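Beta-galacturonidase (Eisenbergiella tayi, PDB 6NCW) acts as a glycoside hydrolase family 2 beta-galacturonidase, probably splitting terminal galacturonate from beta-linked glycosides, and may also act on glucuronides. Local coordinates at residues Glu484-Val488 against Lys542-Val547; Gly469-Gly473 against Arg539-Leu543. All coordinates share one frame; numbering follows the deposited sequence.

Contact 1 of 2, residues Glu484-Val488 against Lys542-Val547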
loop_
_atom_site.group_PDB
_atom_site.type_symbol
_atom_site.label_atom_id
_atom_site.label_comp_id
_atom_site.label_asym_id
_atom_site.label_seq_id
_atom_site.Cartn_x
_atom_site.Cartn_y
_atom_site.Cartn_z
ATOM N N GLU A 484 -12.333 2.023 -2.157
ATOM C CA GLU A 484 -12.824 0.982 -3.044
ATOM C C GLU A 484 -14.251 0.578 -2.703
ATOM O O GLU A 484 -15.017 0.212 -3.602
ATOM C CB GLU A 484 -11.896 -0.238 -2.982
ATOM C CG GLU A 484 -10.522 -0.012 -3.625
ATOM C CD GLU A 484 -9.712 -1.294 -3.740
ATOM O OE1 GLU A 484 -10.161 -2.207 -4.475
ATOM O OE2 GLU A 484 -8.633 -1.391 -3.089
ATOM N N GLU A 485 -14.617 0.596 -1.417
ATOM C CA GLU A 485 -15.994 0.271 -1.043
ATOM C C GLU A 485 -16.973 1.250 -1.655
ATOM O O GLU A 485 -18.006 0.850 -2.198
ATOM C CB GLU A 485 -16.156 0.259 0.470
ATOM C CG GLU A 485 -15.391 -0.847 1.130
ATOM C CD GLU A 485 -14.047 -0.365 1.680
ATOM O OE1 GLU A 485 -13.586 0.739 1.296
ATOM O OE2 GLU A 485 -13.461 -1.104 2.499
ATOM N N TYR A 486 -16.676 2.546 -1.583
ATOM C CA TYR A 486 -17.614 3.475 -2.188
ATOM C C TYR A 486 -17.730 3.223 -3.686
ATOM O O TYR A 486 -18.821 3.327 -4.254
ATOM C CB TYR A 486 -17.223 4.927 -1.935
ATOM C CG TYR A 486 -18.275 5.840 -2.515
ATOM C CD1 TYR A 486 -18.154 6.356 -3.806
ATOM C CD2 TYR A 486 -19.434 6.122 -1.801
ATOM C CE1 TYR A 486 -19.141 7.177 -4.353
ATOM C CE2 TYR A 486 -20.412 6.937 -2.327
ATOM C CZ TYR A 486 -20.264 7.466 -3.609
ATOM O OH TYR A 486 -21.261 8.265 -4.131
ATOM N N GLN A 487 -16.611 2.913 -4.352
ATOM C CA GLN A 487 -16.677 2.700 -5.791
ATOM C C GLN A 487 -17.568 1.509 -6.117
ATOM O O GLN A 487 -18.255 1.503 -7.145
ATOM C CB GLN A 487 -15.285 2.488 -6.385
ATOM C CG GLN A 487 -15.318 2.346 -7.908
ATOM C CD GLN A 487 -13.993 1.877 -8.503
ATOM O OE1 GLN A 487 -13.376 0.906 -8.018
ATOM N NE2 GLN A 487 -13.547 2.558 -9.558
ATOM N N VAL A 488 -17.546 0.483 -5.262
ATOM C CA VAL A 488 -18.433 -0.664 -5.427
ATOM C C VAL A 488 -19.885 -0.203 -5.454
ATOM O O VAL A 488 -20.646 -0.551 -6.363
ATOM C CB VAL A 488 -18.199 -1.688 -4.299
ATOM C CG1 VAL A 488 -19.394 -2.680 -4.211
ATOM C CG2 VAL A 488 -16.891 -2.420 -4.508
ATOM N N LYS A 542 -9.758 -3.853 -8.665
ATOM C CA LYS A 542 -10.315 -3.199 -7.490
ATOM C C LYS A 542 -11.559 -3.966 -7.033
ATOM O O LYS A 542 -12.019 -4.885 -7.713
ATOM C CB LYS A 542 -10.661 -1.742 -7.804
ATOM C CG LYS A 542 -9.465 -0.875 -8.168
ATOM C CD LYS A 542 -9.877 0.555 -8.467
ATOM C CE LYS A 542 -8.755 1.278 -9.227
ATOM N NZ LYS A 542 -9.170 2.609 -9.679
ATOM N N LEU A 543 -12.106 -3.604 -5.863
ATOM C CA LEU A 543 -13.277 -4.332 -5.374
ATOM C C LEU A 543 -14.433 -4.253 -6.372
ATOM O O LEU A 543 -15.102 -5.259 -6.633
ATOM C CB LEU A 543 -13.717 -3.812 -4.000
ATOM C CG LEU A 543 -12.771 -3.950 -2.794
ATOM C CD1 LEU A 543 -13.382 -3.312 -1.554
ATOM C CD2 LEU A 543 -12.481 -5.422 -2.516
ATOM N N ALA A 544 -14.654 -3.074 -6.970
ATOM C CA ALA A 544 -15.720 -2.890 -7.950
ATOM C C ALA A 544 -15.610 -3.825 -9.151
ATOM O O ALA A 544 -16.564 -3.929 -9.919
ATOM C CB ALA A 544 -15.738 -1.443 -8.447
ATOM N N TYR A 545 -14.484 -4.507 -9.337
ATOM C CA TYR A 545 -14.353 -5.410 -10.472
ATOM C C TYR A 545 -15.422 -6.496 -10.426
ATOM O O TYR A 545 -16.013 -6.843 -11.459
ATOM C CB TYR A 545 -12.941 -5.992 -10.471
ATOM C CG TYR A 545 -12.536 -6.928 -11.592
ATOM C CD1 TYR A 545 -13.006 -8.240 -11.646
ATOM C CD2 TYR A 545 -11.584 -6.533 -12.530
ATOM C CE1 TYR A 545 -12.591 -9.104 -12.628
ATOM C CE2 TYR A 545 -11.157 -7.389 -13.509
ATOM C CZ TYR A 545 -11.662 -8.664 -13.563
ATOM O OH TYR A 545 -11.222 -9.501 -14.550
ATOM N N GLU A 546 -15.721 -7.006 -9.229
ATOM C CA GLU A 546 -16.708 -8.079 -9.115
ATOM C C GLU A 546 -18.131 -7.564 -9.321
ATOM O O GLU A 546 -18.999 -8.320 -9.763
ATOM C CB GLU A 546 -16.578 -8.776 -7.761
ATOM C CG GLU A 546 -15.265 -9.542 -7.599
ATOM C CD GLU A 546 -15.080 -10.607 -8.685
ATOM O OE1 GLU A 546 -13.984 -10.677 -9.302
ATOM O OE2 GLU A 546 -16.047 -11.361 -8.935
ATOM N N VAL A 547 -18.374 -6.285 -9.031
ATOM C CA VAL A 547 -19.680 -5.675 -9.267
ATOM C C VAL A 547 -19.944 -5.518 -10.762
ATOM O O VAL A 547 -21.056 -5.782 -11.246
ATOM C CB VAL A 547 -19.754 -4.322 -8.531
ATOM C CG1 VAL A 547 -20.734 -3.373 -9.222
ATOM C CG2 VAL A 547 -20.187 -4.534 -7.102
HETATM O O HOH W 1 -13.600 -0.697 -5.899
#
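The carboxylate of Glu-484 lies between Leu-543 CG, over one face, and the CA and CB of Lys-542 on the other side. Leu-543 N meets Glu-484 OE1 nearly along its C-O axis. The hydrogen bond is 2.8 Å long and bent, with an angle of 144° at the hydrogen. Glu-484 OE2 takes a hydrogen bond from Gly-473 N and forms a salt bridge with Arg-475 of the second subunit. Ala-544 CB lies over one face of the Gln-487 amide, 3.4 Å from Gln-487 OE1. Lys-542 CD comes nearer the amide edge, 3.5 Å from Gln-487 OE1. Gln-487 NE2 bonds to Ala-468 O and Gly-533 O, which fixes the turn of the amide.

Segment 484-488 is the first turn of helix 484-500 of the TIM barrel. Segment 542-547 runs from a loop into the last helix, 544-553. Water 1 bridges the two segments. It donates to Glu-484 O and Gln-487 OE1, and accepts from Ala-544 N at 2.8 Å.

The rest of the contact is apolar. Val-488 CG1 is anti to the backbone N (chi1 163°) and meets Val-547 CG2 at 3.5 Å. Its other branch, Val-488 CG2, touches Leu-543 CB at 3.5 Å and also sits against Ala-544 N.

Contact 2 of 2, residues Gly469-Gly473 against Arg539-Leu543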
loop_
_atom_site.group_PDB
_atom_site.type_symbol
_atom_site.label_atom_id
_atom_site.label_comp_id
_atom_site.label_asym_id
_atom_site.label_seq_id
_atom_site.Cartn_x
_atom_site.Cartn_y
_atom_site.Cartn_z
ATOM N N GLY A 469 -14.304 7.232 -8.907
ATOM C CA GLY A 469 -12.914 7.077 -8.513
ATOM C C GLY A 469 -12.752 6.070 -7.390
ATOM O O GLY A 469 -13.668 5.809 -6.607
ATOM N N ALA A 470 -11.556 5.492 -7.324
ATOM C CA ALA A 470 -11.135 4.679 -6.190
ATOM C C ALA A 470 -9.622 4.551 -6.251
ATOM O O ALA A 470 -9.078 4.159 -7.287
ATOM C CB ALA A 470 -11.775 3.294 -6.213
ATOM N N ILE A 471 -8.943 4.874 -5.156
ATOM C CA ILE A 471 -7.504 4.648 -5.075
ATOM C C ILE A 471 -7.307 3.216 -4.605
ATOM O O ILE A 471 -7.728 2.868 -3.498
ATOM C CB ILE A 471 -6.828 5.649 -4.124
ATOM C CG1 ILE A 471 -7.048 7.091 -4.616
ATOM C CG2 ILE A 471 -5.339 5.318 -4.010
ATOM C CD1 ILE A 471 -6.811 8.166 -3.514
ATOM N N TYR A 472 -6.689 2.386 -5.454
ATOM C CA TYR A 472 -6.486 0.976 -5.140
ATOM C C TYR A 472 -5.755 0.841 -3.825
ATOM O O TYR A 472 -4.693 1.437 -3.628
ATOM C CB TYR A 472 -5.688 0.262 -6.253
ATOM C CG TYR A 472 -5.379 -1.204 -5.963
ATOM C CD1 TYR A 472 -4.116 -1.607 -5.532
ATOM C CD2 TYR A 472 -6.355 -2.182 -6.101
ATOM C CE1 TYR A 472 -3.837 -2.935 -5.256
ATOM C CE2 TYR A 472 -6.083 -3.515 -5.821
ATOM C CZ TYR A 472 -4.820 -3.888 -5.407
ATOM O OH TYR A 472 -4.548 -5.223 -5.138
ATOM N N GLY A 473 -6.334 0.059 -2.917
ATOM C CA GLY A 473 -5.771 -0.154 -1.619
ATOM C C GLY A 473 -6.341 0.740 -0.525
ATOM O O GLY A 473 -6.182 0.417 0.651
ATOM N N ARG A 539 -3.138 -3.144 -13.558
ATOM C CA ARG A 539 -4.148 -4.118 -13.975
ATOM C C ARG A 539 -4.616 -5.003 -12.817
ATOM O O ARG A 539 -5.113 -6.123 -13.040
ATOM C CB ARG A 539 -3.659 -4.981 -15.155
ATOM C CG ARG A 539 -3.898 -4.356 -16.552
ATOM C CD ARG A 539 -3.279 -2.961 -16.703
ATOM N NE ARG A 539 -3.468 -2.434 -18.052
ATOM C CZ ARG A 539 -3.145 -1.200 -18.456
ATOM N NH1 ARG A 539 -2.581 -0.321 -17.628
ATOM N NH2 ARG A 539 -3.380 -0.847 -19.712
ATOM N N ARG A 540 -4.468 -4.520 -11.582
ATOM C CA ARG A 540 -4.933 -5.233 -10.394
ATOM C C ARG A 540 -6.411 -4.925 -10.166
ATOM O O ARG A 540 -6.797 -3.751 -10.160
ATOM C CB ARG A 540 -4.121 -4.840 -9.164
ATOM C CG ARG A 540 -2.629 -5.208 -9.276
ATOM C CD ARG A 540 -1.859 -4.836 -7.992
ATOM N NE ARG A 540 -1.722 -3.381 -7.809
ATOM C CZ ARG A 540 -0.907 -2.818 -6.926
ATOM N NH1 ARG A 540 -0.167 -3.590 -6.129
ATOM N NH2 ARG A 540 -0.854 -1.493 -6.821
ATOM N N PRO A 541 -7.257 -5.931 -10.002
ATOM C CA PRO A 541 -8.706 -5.661 -9.897
ATOM C C PRO A 541 -9.058 -4.985 -8.577
ATOM O O PRO A 541 -8.671 -5.450 -7.505
ATOM C CB PRO A 541 -9.349 -7.052 -10.017
ATOM C CG PRO A 541 -8.230 -8.044 -9.822
ATOM C CD PRO A 541 -6.940 -7.358 -10.183
ATOM N N LYS A 542 -9.758 -3.853 -8.665
ATOM C CA LYS A 542 -10.315 -3.199 -7.490
ATOM C C LYS A 542 -11.559 -3.966 -7.033
ATOM O O LYS A 542 -12.019 -4.885 -7.713
ATOM C CB LYS A 542 -10.661 -1.742 -7.804
ATOM C CG LYS A 542 -9.465 -0.875 -8.168
ATOM C CD LYS A 542 -9.877 0.555 -8.467
ATOM C CE LYS A 542 -8.755 1.278 -9.227
ATOM N NZ LYS A 542 -9.170 2.609 -9.679
ATOM N N LEU A 543 -12.106 -3.604 -5.863
ATOM C CA LEU A 543 -13.277 -4.332 -5.374
ATOM C C LEU A 543 -14.433 -4.253 -6.372
ATOM O O LEU A 543 -15.102 -5.259 -6.633
ATOM C CB LEU A 543 -13.717 -3.812 -4.000
ATOM C CG LEU A 543 -12.771 -3.950 -2.794
ATOM C CD1 LEU A 543 -13.382 -3.312 -1.554
ATOM C CD2 LEU A 543 -12.481 -5.422 -2.516
HETATM O O HOH W 2 -6.469 -6.934 -6.544
#
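Tyr-472 and Arg-540 meet where two loops of the TIM barrel come together. Segment 469-473 follows strand 461-466. Segment 539-543 leads into the last barrel helix, 544-553. Neither segment is a regular helix or strand.

The contacts over the ring face centre on Tyr-472. Arg-540 CB lies over one face, 4.3 Å from the ring centroid and 24° off the ring normal, which makes a CH-pi contact offset toward the rim. The Arg-540 chain bends at chi3 (-70°), and this brings its flat end against the ring. Tyr-472 CE1 then sits over the centre of the guanidinium. The two planes are tilted 32° apart, and the nearest pair is Tyr-472 CE1 and Arg-540 NE at 3.3 Å. Arg-540 NE forms a salt bridge with Asp-536, which probably helps hold the group in this position.

At the ring edge, Pro-541 O lies near the ring plane, 3.6 Å from Tyr-472 CE2. Lys-542 CG is also at this edge, by Tyr-472 CD2. Lys-542 CD rests 4.0 Å from Ala-470 CB. Arg-475 of the second subunit packs on Tyr-472, and Pro-477 of the same subunit packs on Pro-541.

The polar contacts are one direct bond and one water bridge. Lys-542 NZ donates to Ala-470 O at 2.9 Å, in the carbonyl plane. The same ammonium has a salt bridge with Asp-514 and a bond to Gly-533 O, so three oxygens grip it. The Lys-542 side chain is about 6 Å from the side chain of Lys-532, a residue seen to bind galacturonate in this protein. Water 2 donates to Tyr-472 OH at 2.9 Å and to Pro-541 O at 2.8 Å.

In the fold
The chain first builds its N-terminal beta domains and then the earlier strands of the barrel. Strand 461-466 runs into loop 469-473, where contact 2 begins. Helix 484-500 follows, and its first turn opens contact 1. The chain then passes through strand 504-509, strand 529-530, which ends at Asn-530, and the loop with Lys-532. It returns at 539-543 to close contact 2 over 65 intervening residues. Contact 1 closes next, at 542-547, over 53. The two closures cross rather than nest, and they share Lys-542 and Leu-543. Their centres are about 7 Å apart. Together they tie the last two barrel helices to the loop after strand 461-466, and both touch the second subunit.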